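Local coordinates for putative curved DNA-binding protein (Chaetomium thermophilum var. thermophilum DSM 1495, PDB 4IPA) that is an Arx1 of the peptidase M24 (methionine aminopeptidase) family, linked to ribosome biogenesis and possibly able to bind DNA, at residues Cys132-Ala137 with Asp152-Thr157; Gln193-Ser198 with Asp378-Lys383; Gly243-Glu246 with Val250-Val253. All coordinates share one frame; numbering follows the deposited sequence.

Contact 1 (Cys132-Ala137 with Asp152-Thr157); sequences CDTIVA and DLFLAT
The Phe154 ring reaches from its helix to the strand and meets Thr134 O at its edge, near the ring plane. The closest ring atom is CE2, 3.6 Å from that oxygen. The Ile135 carbonyl carbon also lies at the edge, beside CZ. Val136 comes in obliquely: its CG2 is 3.5 Å from Phe154 CZ. Thr134 adds its methyl group, with CG2 3.9 Å from the same CZ. Outside the two segments, the Trp365 ring meets the Phe154 ring with the planes at about 50°. Phe154 CG stands beside its own backbone N (chi1 -84°), which brings the ring end to the strand. Thr134 splits its two branches. CG2 is anti to the backbone N and touches the ring, while OG1 is hydrogen-bonded to Arg344 O on strand 342-352. The helix is placed by Leu153 and Thr157, which pack on Cys343 of that same strand and on Cys257 of strand 250-258. No hydrogen bond crosses between the segments; the contact is largely apolar. The segment axes approach to 10.8 Å. Here helix 152-157 runs nearly antiparallel to strand 132-136, at 161°, and the strand is bonded in turn to strand 115-124. Helices packed on antiparallel strands in this way belong to the pita-bread fold of the M24 family.

Contact 2 (Gln193-Ser198 with Asp378-Lys383); sequences QAKISS and DEEILK
Lys195 and Glu380 make a salt bridge between two helices that are far apart in sequence. Lys195 NZ donates to Glu380 OE2 at 2.9 Å. It arrives on the syn side of that oxygen, 28° out of the carboxylate plane. Glu380 OE1 is further from NZ, at 3.6 Å. The two chains reach for one another head-on from their helices. Lys195 bends once, at chi2 (54°), and then runs straight to the ammonium group. This bridge is the loose, surface side of the joint, and both residues are partly exposed. Tighter packing lies nearby: Ile381 is buried, touching Lys202 and Val203 of helix 193-205 and Val163 of helix 148-167. The start of the second helix is fixed by Asp378, the N-cap residue. Its OD1 accepts from Ile381 N at 2.9 Å, with an angle of 166° at the hydrogen. Its OD2 forms a salt bridge with Lys202 of helix 193-205. With an alanine here in place of Glu380, the Lys195 ammonium would probably lose its carboxylate mate and its long chain would be freer to swing. The charges are opposite, but water probably screens this surface pair, so its contribution to stability is likely to be modest.

Contact 3 (Gly243-Glu246 with Val250-Val253); sequences GVPE and VWGV
Trp251 packs against Pro245 while its NE1 donates to Asp249 OD2, in the turn between the two segments. Glu246 N bonds to the same oxygen. This one carboxylate oxygen therefore holds both the loop and the indole. The rest of the contact is apolar. Pro245 CG lies 3.9 Å above one face of the Trp251 ring, near its border. Its nearest ring atom is CZ2, at 4.2 Å. Pro245 CA is 3.8 Å from Trp251 NE1, and Pro245 CB lies almost as near. The proline stands roughly perpendicular to the tryptophan side chain. Trp251 CG stands beside its backbone N (chi1 -74°), and the CB bond points toward the loop. Met168 touches both Pro245 and Trp251, and Ile349 and Ile351 of strand 342-352 add to the same apolar cluster. Gly243 has a positive phi of 112°. A side chain there would collide with the carbonyl oxygen before it, and glycine avoids this. Further along the loop, Val244 O accepts from Lys229 NZ. The buried indole thus has its one polar hydrogen satisfied within the turn, and the aspartate that accepts it probably also keeps the ring from turning away from the proline.

Contact 3 is nested in the chain loop that contact 2 closes, and contact 1 is complete before either begins. Contacts 2 and 3 touch where Gln193 packs on Gly243, although their centres are 18 Å apart. Contact 1 stands alone: its centre is 21 Å from that of contact 2 and 23 Å from that of contact 3. Its nearest atoms are about 9 Å and 7 Å from theirs. Helix 148-167 ties the three together. It supplies residues 152-157 to contact 1, and its later turns pack on Ile196 and Ile381 of contact 2 and on Val253 of contact 3. Strand 342-352 also runs past contacts 1 and 3.

Contact 1 (Cys132-Ala137 with Asp152-Thr157)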
loop_
_atom_site.group_PDB
_atom_site.type_symbol
_atom_site.label_atom_id
_atom_site.label_comp_id
_atom_site.label_asym_id
_atom_site.label_seq_id
_atom_site.Cartn_x
_atom_site.Cartn_y
_atom_site.Cartn_z
ATOM N N CYS A 132 0.418 -4.397 1.592
ATOM C CA CYS A 132 -1.026 -4.463 1.761
ATOM C C CYS A 132 -1.547 -5.727 1.091
ATOM O O CYS A 132 -1.308 -5.943 -0.101
ATOM C CB CYS A 132 -1.735 -3.242 1.163
ATOM S SG CYS A 132 -3.583 -3.288 1.299
ATOM N N ASP A 133 -2.250 -6.548 1.872
ATOM C CA ASP A 133 -2.967 -7.710 1.364
ATOM C C ASP A 133 -4.460 -7.430 1.573
ATOM O O ASP A 133 -4.845 -6.678 2.476
ATOM C CB ASP A 133 -2.543 -8.980 2.141
ATOM C CG ASP A 133 -2.963 -10.298 1.440
ATOM O OD1 ASP A 133 -3.393 -10.261 0.262
ATOM O OD2 ASP A 133 -2.840 -11.382 2.075
ATOM N N THR A 134 -5.295 -8.020 0.730
ATOM C CA THR A 134 -6.718 -8.061 1.007
ATOM C C THR A 134 -7.129 -9.515 1.261
ATOM O O THR A 134 -6.841 -10.402 0.460
ATOM C CB THR A 134 -7.541 -7.463 -0.137
ATOM O OG1 THR A 134 -7.185 -6.088 -0.305
ATOM C CG2 THR A 134 -9.045 -7.559 0.169
ATOM N N ILE A 135 -7.782 -9.754 2.389
ATOM C CA ILE A 135 -8.245 -11.089 2.720
ATOM C C ILE A 135 -9.757 -11.080 2.919
ATOM O O ILE A 135 -10.369 -10.013 3.091
ATOM C CB ILE A 135 -7.599 -11.603 4.008
ATOM C CG1 ILE A 135 -7.990 -10.698 5.175
ATOM C CG2 ILE A 135 -6.067 -11.706 3.852
ATOM C CD1 ILE A 135 -7.724 -11.310 6.491
ATOM N N VAL A 136 -10.354 -12.269 2.876
ATOM C CA VAL A 136 -11.773 -12.441 3.156
ATOM C C VAL A 136 -11.930 -12.799 4.624
ATOM O O VAL A 136 -11.363 -13.780 5.106
ATOM C CB VAL A 136 -12.398 -13.538 2.276
ATOM C CG1 VAL A 136 -13.879 -13.747 2.626
ATOM C CG2 VAL A 136 -12.254 -13.177 0.812
ATOM N N ALA A 137 -12.677 -11.982 5.349
ATOM C CA ALA A 137 -12.872 -12.226 6.765
ATOM C C ALA A 137 -13.605 -13.553 6.971
ATOM O O ALA A 137 -14.654 -13.791 6.381
ATOM C CB ALA A 137 -13.632 -11.082 7.392
ATOM N N ASP A 152 -14.580 -11.963 -8.827
ATOM C CA ASP A 152 -14.204 -11.045 -9.900
ATOM C C ASP A 152 -13.364 -9.872 -9.382
ATOM O O ASP A 152 -12.381 -9.484 -10.008
ATOM C CB ASP A 152 -15.441 -10.494 -10.604
ATOM C CG ASP A 152 -16.199 -11.556 -11.393
ATOM O OD1 ASP A 152 -15.565 -12.551 -11.816
ATOM O OD2 ASP A 152 -17.426 -11.384 -11.590
ATOM N N LEU A 153 -13.791 -9.304 -8.252
ATOM C CA LEU A 153 -13.112 -8.184 -7.613
ATOM C C LEU A 153 -11.654 -8.533 -7.286
ATOM O O LEU A 153 -10.738 -7.778 -7.604
ATOM C CB LEU A 153 -13.850 -7.791 -6.330
ATOM C CG LEU A 153 -13.170 -6.712 -5.479
ATOM C CD1 LEU A 153 -13.079 -5.411 -6.273
ATOM C CD2 LEU A 153 -13.886 -6.475 -4.133
ATOM N N PHE A 154 -11.456 -9.686 -6.654
ATOM C CA PHE A 154 -10.128 -10.163 -6.316
ATOM C C PHE A 154 -9.245 -10.419 -7.537
ATOM O O PHE A 154 -8.082 -10.029 -7.553
ATOM C CB PHE A 154 -10.214 -11.448 -5.479
ATOM C CG PHE A 154 -10.414 -11.200 -4.010
ATOM C CD1 PHE A 154 -11.664 -10.860 -3.512
ATOM C CD2 PHE A 154 -9.352 -11.306 -3.129
ATOM C CE1 PHE A 154 -11.850 -10.643 -2.162
ATOM C CE2 PHE A 154 -9.530 -11.079 -1.772
ATOM C CZ PHE A 154 -10.784 -10.749 -1.291
ATOM N N LEU A 155 -9.784 -11.110 -8.536
ATOM C CA LEU A 155 -9.006 -11.427 -9.732
ATOM C C LEU A 155 -8.618 -10.178 -10.528
ATOM O O LEU A 155 -7.520 -10.113 -11.082
ATOM C CB LEU A 155 -9.755 -12.409 -10.626
ATOM C CG LEU A 155 -9.761 -13.829 -10.072
ATOM C CD1 LEU A 155 -10.723 -14.698 -10.865
ATOM C CD2 LEU A 155 -8.355 -14.405 -10.079
ATOM N N ALA A 156 -9.518 -9.193 -10.588
ATOM C CA ALA A 156 -9.203 -7.934 -11.248
ATOM C C ALA A 156 -7.997 -7.300 -10.557
ATOM O O ALA A 156 -7.079 -6.800 -11.205
ATOM C CB ALA A 156 -10.388 -6.992 -11.196
ATOM N N THR A 157 -8.006 -7.328 -9.232
ATOM C CA THR A 157 -6.951 -6.680 -8.472
ATOM C C THR A 157 -5.639 -7.437 -8.647
ATOM O O THR A 157 -4.590 -6.841 -8.849
ATOM C CB THR A 157 -7.305 -6.590 -6.989
ATOM O OG1 THR A 157 -8.615 -6.020 -6.843
ATOM C CG2 THR A 157 -6.296 -5.710 -6.273
#

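Contact 2 (Gln193-Ser198 with Asp378-Lys383)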
loop_
_atom_site.group_PDB
_atom_site.type_symbol
_atom_site.label_atom_id
_atom_site.label_comp_id
_atom_site.label_asym_id
_atom_site.label_seq_id
_atom_site.Cartn_x
_atom_site.Cartn_y
_atom_site.Cartn_z
ATOM N N GLN A 193 1.802 7.307 -18.667
ATOM C CA GLN A 193 0.902 6.941 -17.581
ATOM C C GLN A 193 -0.557 6.807 -18.035
ATOM O O GLN A 193 -1.322 6.024 -17.468
ATOM C CB GLN A 193 1.094 7.857 -16.371
ATOM C CG GLN A 193 2.435 7.569 -15.684
ATOM C CD GLN A 193 2.596 8.261 -14.345
ATOM O OE1 GLN A 193 3.714 8.534 -13.911
ATOM N NE2 GLN A 193 1.491 8.544 -13.687
ATOM N N ALA A 194 -0.928 7.535 -19.084
ATOM C CA ALA A 194 -2.231 7.334 -19.723
ATOM C C ALA A 194 -2.387 5.910 -20.287
ATOM O O ALA A 194 -3.456 5.308 -20.206
ATOM C CB ALA A 194 -2.445 8.363 -20.819
ATOM N N LYS A 195 -1.309 5.381 -20.854
ATOM C CA LYS A 195 -1.316 4.050 -21.444
ATOM C C LYS A 195 -1.384 2.987 -20.341
ATOM O O LYS A 195 -2.154 2.025 -20.418
ATOM C CB LYS A 195 -0.063 3.861 -22.307
ATOM C CG LYS A 195 0.101 2.467 -22.926
ATOM C CD LYS A 195 -1.137 2.051 -23.734
ATOM C CE LYS A 195 -0.915 0.694 -24.419
ATOM N NZ LYS A 195 -2.047 0.274 -25.312
ATOM N N ILE A 196 -0.571 3.174 -19.311
ATOM C CA ILE A 196 -0.621 2.326 -18.135
ATOM C C ILE A 196 -2.042 2.273 -17.572
ATOM O O ILE A 196 -2.571 1.192 -17.318
ATOM C CB ILE A 196 0.366 2.827 -17.062
ATOM C CG1 ILE A 196 1.795 2.791 -17.628
ATOM C CG2 ILE A 196 0.227 2.007 -15.766
ATOM C CD1 ILE A 196 2.883 3.259 -16.659
ATOM N N SER A 197 -2.657 3.439 -17.394
ATOM C CA SER A 197 -4.019 3.522 -16.882
ATOM C C SER A 197 -5.023 2.750 -17.734
ATOM O O SER A 197 -5.789 1.942 -17.212
ATOM C CB SER A 197 -4.479 4.982 -16.768
ATOM O OG SER A 197 -4.006 5.577 -15.575
ATOM N N SER A 198 -5.028 3.004 -19.038
ATOM C CA SER A 198 -6.015 2.363 -19.910
ATOM C C SER A 198 -5.863 0.840 -19.917
ATOM O O SER A 198 -6.855 0.114 -19.918
ATOM C CB SER A 198 -5.970 2.932 -21.331
ATOM O OG SER A 198 -4.758 2.591 -21.973
ATOM N N ASP A 378 -8.315 -9.957 -23.851
ATOM C CA ASP A 378 -7.572 -9.011 -24.667
ATOM C C ASP A 378 -6.166 -9.535 -24.938
ATOM O O ASP A 378 -5.456 -9.927 -24.011
ATOM C CB ASP A 378 -7.529 -7.634 -23.995
ATOM C CG ASP A 378 -6.719 -6.629 -24.785
ATOM O OD1 ASP A 378 -5.484 -6.581 -24.591
ATOM O OD2 ASP A 378 -7.315 -5.892 -25.603
ATOM N N GLU A 379 -5.776 -9.552 -26.213
ATOM C CA GLU A 379 -4.499 -10.141 -26.621
ATOM C C GLU A 379 -3.294 -9.356 -26.122
ATOM O O GLU A 379 -2.301 -9.940 -25.713
ATOM C CB GLU A 379 -4.415 -10.296 -28.148
ATOM C CG GLU A 379 -4.884 -11.654 -28.677
ATOM C CD GLU A 379 -4.075 -12.829 -28.124
ATOM O OE1 GLU A 379 -2.822 -12.743 -28.101
ATOM O OE2 GLU A 379 -4.698 -13.837 -27.709
ATOM N N GLU A 380 -3.385 -8.035 -26.174
ATOM C CA GLU A 380 -2.311 -7.171 -25.704
ATOM C C GLU A 380 -2.002 -7.485 -24.239
ATOM O O GLU A 380 -0.850 -7.710 -23.860
ATOM C CB GLU A 380 -2.711 -5.702 -25.882
ATOM C CG GLU A 380 -1.689 -4.695 -25.376
ATOM C CD GLU A 380 -1.995 -3.273 -25.828
ATOM O OE1 GLU A 380 -3.161 -2.994 -26.191
ATOM O OE2 GLU A 380 -1.065 -2.433 -25.820
ATOM N N ILE A 381 -3.041 -7.529 -23.421
ATOM C CA ILE A 381 -2.875 -7.846 -22.013
ATOM C C ILE A 381 -2.344 -9.262 -21.749
ATOM O O ILE A 381 -1.420 -9.437 -20.952
ATOM C CB ILE A 381 -4.170 -7.582 -21.238
ATOM C CG1 ILE A 381 -4.432 -6.089 -21.197
ATOM C CG2 ILE A 381 -4.073 -8.104 -19.820
ATOM C CD1 ILE A 381 -5.737 -5.751 -20.550
ATOM N N LEU A 382 -2.899 -10.270 -22.419
ATOM C CA LEU A 382 -2.409 -11.646 -22.221
ATOM C C LEU A 382 -0.932 -11.768 -22.597
ATOM O O LEU A 382 -0.182 -12.539 -21.995
ATOM C CB LEU A 382 -3.245 -12.667 -23.000
ATOM C CG LEU A 382 -4.700 -12.817 -22.557
ATOM C CD1 LEU A 382 -5.418 -13.723 -23.541
ATOM C CD2 LEU A 382 -4.797 -13.375 -21.135
ATOM N N LYS A 383 -0.520 -10.993 -23.592
ATOM C CA LYS A 383 0.871 -10.984 -24.008
ATOM C C LYS A 383 1.782 -10.352 -22.935
ATOM O O LYS A 383 2.798 -10.937 -22.544
ATOM C CB LYS A 383 1.003 -10.307 -25.372
ATOM C CG LYS A 383 0.357 -11.075 -26.510
ATOM C CD LYS A 383 0.497 -10.341 -27.849
ATOM C CE LYS A 383 -0.137 -11.135 -29.002
ATOM N NZ LYS A 383 -0.033 -10.425 -30.313
#

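Contact 3 (Gly243-Glu246 with Val250-Val253)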
loop_
_atom_site.group_PDB
_atom_site.type_symbol
_atom_site.label_atom_id
_atom_site.label_comp_id
_atom_site.label_asym_id
_atom_site.label_seq_id
_atom_site.Cartn_x
_atom_site.Cartn_y
_atom_site.Cartn_z
ATOM N N GLY A 243 7.240 10.664 -13.909
ATOM C CA GLY A 243 8.457 9.927 -13.647
ATOM C C GLY A 243 8.337 8.482 -14.086
ATOM O O GLY A 243 7.245 7.910 -14.131
ATOM N N VAL A 244 9.474 7.881 -14.402
ATOM C CA VAL A 244 9.500 6.533 -14.931
ATOM C C VAL A 244 10.378 5.655 -14.064
ATOM O O VAL A 244 11.405 6.112 -13.558
ATOM C CB VAL A 244 10.051 6.552 -16.362
ATOM C CG1 VAL A 244 10.459 5.170 -16.798
ATOM C CG2 VAL A 244 9.015 7.163 -17.308
ATOM N N PRO A 245 9.981 4.389 -13.884
ATOM C CA PRO A 245 10.808 3.476 -13.087
ATOM C C PRO A 245 12.144 3.198 -13.778
ATOM O O PRO A 245 12.164 2.996 -14.989
ATOM C CB PRO A 245 9.969 2.195 -13.033
ATOM C CG PRO A 245 8.583 2.613 -13.429
ATOM C CD PRO A 245 8.748 3.748 -14.368
ATOM N N GLU A 246 13.224 3.181 -13.004
ATOM C CA GLU A 246 14.561 2.967 -13.520
ATOM C C GLU A 246 15.263 1.947 -12.649
ATOM O O GLU A 246 14.985 1.841 -11.443
ATOM C CB GLU A 246 15.373 4.268 -13.485
ATOM C CG GLU A 246 14.821 5.404 -14.333
ATOM C CD GLU A 246 15.754 6.615 -14.347
ATOM O OE1 GLU A 246 15.558 7.524 -13.518
ATOM O OE2 GLU A 246 16.689 6.659 -15.181
ATOM N N VAL A 250 13.652 1.879 -5.775
ATOM C CA VAL A 250 12.661 1.132 -5.001
ATOM C C VAL A 250 11.284 1.830 -5.018
ATOM O O VAL A 250 11.177 3.051 -4.804
ATOM C CB VAL A 250 13.128 0.865 -3.559
ATOM C CG1 VAL A 250 11.995 0.268 -2.744
ATOM C CG2 VAL A 250 14.329 -0.066 -3.567
ATOM N N TRP A 251 10.238 1.043 -5.277
ATOM C CA TRP A 251 8.876 1.558 -5.363
ATOM C C TRP A 251 7.892 0.860 -4.422
ATOM O O TRP A 251 7.962 -0.353 -4.197
ATOM C CB TRP A 251 8.339 1.385 -6.776
ATOM C CG TRP A 251 8.891 2.305 -7.788
ATOM C CD1 TRP A 251 10.120 2.230 -8.383
ATOM C CD2 TRP A 251 8.220 3.423 -8.380
ATOM N NE1 TRP A 251 10.266 3.246 -9.284
ATOM C CE2 TRP A 251 9.110 3.990 -9.318
ATOM C CE3 TRP A 251 6.946 3.997 -8.218
ATOM C CZ2 TRP A 251 8.781 5.108 -10.088
ATOM C CZ3 TRP A 251 6.610 5.103 -8.977
ATOM C CH2 TRP A 251 7.531 5.651 -9.909
ATOM N N GLY A 252 6.947 1.638 -3.903
ATOM C CA GLY A 252 5.765 1.079 -3.273
ATOM C C GLY A 252 4.676 0.997 -4.333
ATOM O O GLY A 252 4.060 1.997 -4.692
ATOM N N VAL A 253 4.452 -0.198 -4.864
ATOM C CA VAL A 253 3.531 -0.358 -5.971
ATOM C C VAL A 253 2.141 -0.767 -5.485
ATOM O O VAL A 253 1.983 -1.829 -4.853
ATOM C CB VAL A 253 4.028 -1.425 -6.971
ATOM C CG1 VAL A 253 3.003 -1.592 -8.108
ATOM C CG2 VAL A 253 5.429 -1.061 -7.521
#